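Local atomic coordinates of xylanase Y (Bacillus halodurans, PDB entry 1WU4), a protein that hydrolyses xylooligosaccharides of three or more units from their reducing end, releasing xylose with inversion of anomeric configuration. Residues 229-233 / 245-249. The protein carries 1 engineered substitution. Sequence-based numbering, arbitrary orientation.
Sequences YLKIA and AYYDG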
loop_
_atom_site.group_PDB
_atom_site.type_symbol
_atom_site.label_atom_id
_atom_site.label_comp_id
_atom_site.label_asym_id
_atom_site.label_seq_id
_atom_site.Cartn_x
_atom_site.Cartn_y
_atom_site.Cartn_z
ATOM N N TYR A 229 16.288 1.275 5.899
ATOM C CA TYR A 229 15.465 1.399 7.095
ATOM C C TYR A 229 14.744 0.090 7.400
ATOM O O TYR A 229 14.667 -0.331 8.554
ATOM C CB TYR A 229 14.447 2.528 6.905
ATOM C CG TYR A 229 13.580 2.812 8.112
ATOM C CD1 TYR A 229 14.127 3.315 9.294
ATOM C CD2 TYR A 229 12.202 2.606 8.060
ATOM C CE1 TYR A 229 13.321 3.609 10.392
ATOM C CE2 TYR A 229 11.388 2.895 9.149
ATOM C CZ TYR A 229 11.953 3.398 10.309
ATOM O OH TYR A 229 11.142 3.698 11.378
ATOM N N LEU A 230 14.213 -0.555 6.367
ATOM C CA LEU A 230 13.508 -1.812 6.568
ATOM C C LEU A 230 14.423 -2.863 7.196
ATOM O O LEU A 230 13.971 -3.699 7.980
ATOM C CB LEU A 230 12.933 -2.323 5.240
ATOM C CG LEU A 230 11.729 -1.538 4.704
ATOM C CD1 LEU A 230 11.295 -2.130 3.374
ATOM C CD2 LEU A 230 10.592 -1.578 5.701
ATOM N N LYS A 231 15.712 -2.802 6.874
ATOM C CA LYS A 231 16.668 -3.758 7.424
ATOM C C LYS A 231 16.785 -3.637 8.942
ATOM O O LYS A 231 16.922 -4.645 9.637
ATOM C CB LYS A 231 18.046 -3.575 6.777
ATOM C CG LYS A 231 18.069 -3.884 5.288
ATOM C CD LYS A 231 19.487 -3.882 4.734
ATOM C CE LYS A 231 19.493 -4.243 3.260
ATOM N NZ LYS A 231 20.871 -4.225 2.693
ATOM N N ILE A 232 16.728 -2.416 9.466
ATOM C CA ILE A 232 16.829 -2.246 10.911
ATOM C C ILE A 232 15.477 -2.281 11.625
ATOM O O ILE A 232 15.421 -2.489 12.836
ATOM C CB ILE A 232 17.585 -0.936 11.297
ATOM C CG1 ILE A 232 16.848 0.299 10.773
ATOM C CG2 ILE A 232 19.004 -0.977 10.743
ATOM C CD1 ILE A 232 17.462 1.613 11.247
ATOM N N ALA A 233 14.389 -2.108 10.880
ATOM C CA ALA A 233 13.056 -2.119 11.481
ATOM C C ALA A 233 12.500 -3.529 11.697
ATOM O O ALA A 233 11.741 -3.763 12.641
ATOM C CB ALA A 233 12.095 -1.308 10.624
ATOM N N ALA A 245 7.655 3.036 14.224
ATOM C CA ALA A 245 9.044 2.879 14.631
ATOM C C ALA A 245 9.743 4.226 14.578
ATOM O O ALA A 245 9.410 5.079 13.756
ATOM C CB ALA A 245 9.755 1.887 13.721
ATOM N N TYR A 246 10.704 4.422 15.470
ATOM C CA TYR A 246 11.467 5.658 15.489
ATOM C C TYR A 246 12.406 5.619 14.290
ATOM O O TYR A 246 12.536 4.584 13.632
ATOM C CB TYR A 246 12.276 5.745 16.783
ATOM C CG TYR A 246 11.421 5.832 18.022
ATOM C CD1 TYR A 246 10.618 6.949 18.259
ATOM C CD2 TYR A 246 11.402 4.797 18.957
ATOM C CE1 TYR A 246 9.822 7.034 19.396
ATOM C CE2 TYR A 246 10.608 4.871 20.099
ATOM C CZ TYR A 246 9.821 5.992 20.312
ATOM O OH TYR A 246 9.044 6.072 21.448
ATOM N N TYR A 247 13.061 6.737 13.993
ATOM C CA TYR A 247 13.986 6.748 12.869
ATOM C C TYR A 247 15.143 5.791 13.140
ATOM O O TYR A 247 15.759 5.286 12.204
ATOM C CB TYR A 247 14.543 8.151 12.613
ATOM C CG TYR A 247 13.522 9.164 12.143
ATOM C CD1 TYR A 247 12.523 8.816 11.233
ATOM C CD2 TYR A 247 13.590 10.488 12.571
ATOM C CE1 TYR A 247 11.616 9.766 10.760
ATOM C CE2 TYR A 247 12.694 11.445 12.103
ATOM C CZ TYR A 247 11.711 11.079 11.199
ATOM O OH TYR A 247 10.830 12.031 10.734
ATOM N N ASP A 248 15.432 5.535 14.416
ATOM C CA ASP A 248 16.528 4.631 14.754
ATOM C C ASP A 248 16.168 3.171 14.498
ATOM O O ASP A 248 16.987 2.277 14.704
ATOM C CB ASP A 248 16.994 4.827 16.212
ATOM C CG ASP A 248 15.928 4.477 17.242
ATOM O OD1 ASP A 248 15.140 3.540 17.005
ATOM O OD2 ASP A 248 15.897 5.127 18.313
ATOM N N GLY A 249 14.939 2.939 14.046
ATOM C CA GLY A 249 14.503 1.592 13.725
ATOM C C GLY A 249 13.743 0.826 14.787
ATOM O O GLY A 249 13.025 -0.126 14.461
HETATM O O HOH W 1 11.860 -2.502 15.133
#
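Y229, in the last turns of its helix, reaches with its hydroxyl into the type I turn Y246-G249 and donates a hydrogen bond from OH to Y246 O (2.8 Å). It approaches from above the carbonyl plane, with a C=O...OH angle of 130°, while G249 N closes the turn onto the same oxygen from the opposite face, so two donors grip Y246 O. With CG anti to the backbone N (chi1 -177°), the Y229 ring extends edge-first toward the turn: Y247 O lies at its edge, in plane, 3.5 Å from Y229 CE1, and A245 CB approaches Y229 OH at 3.3 Å, oblique to the ring. A phenylalanine here would probably leave Y246 O with the turn's own N-H but without its bond from the helix. Three residues on, I232 CD1 packs against D248 O (3.6 Å). I232 CG1 rests on G249 CA at 4.0 Å, leaving no room for a CB, which the backbone angles of G249 would also jam against D248 O. A233 CA lies 3.6 Å from G249 O in a nearly straight CA-H...O contact, and one water donates to both A233 O and G249 O. In this (alpha/alpha)6 barrel, the contact joins the end of helix 216-233 to the turn leaving the short, weakly bonded strand 245-246, antiparallel to strand 193-194; Y229 also touches S194 there, and L230 and K231 pack on W283 of helix 282-295.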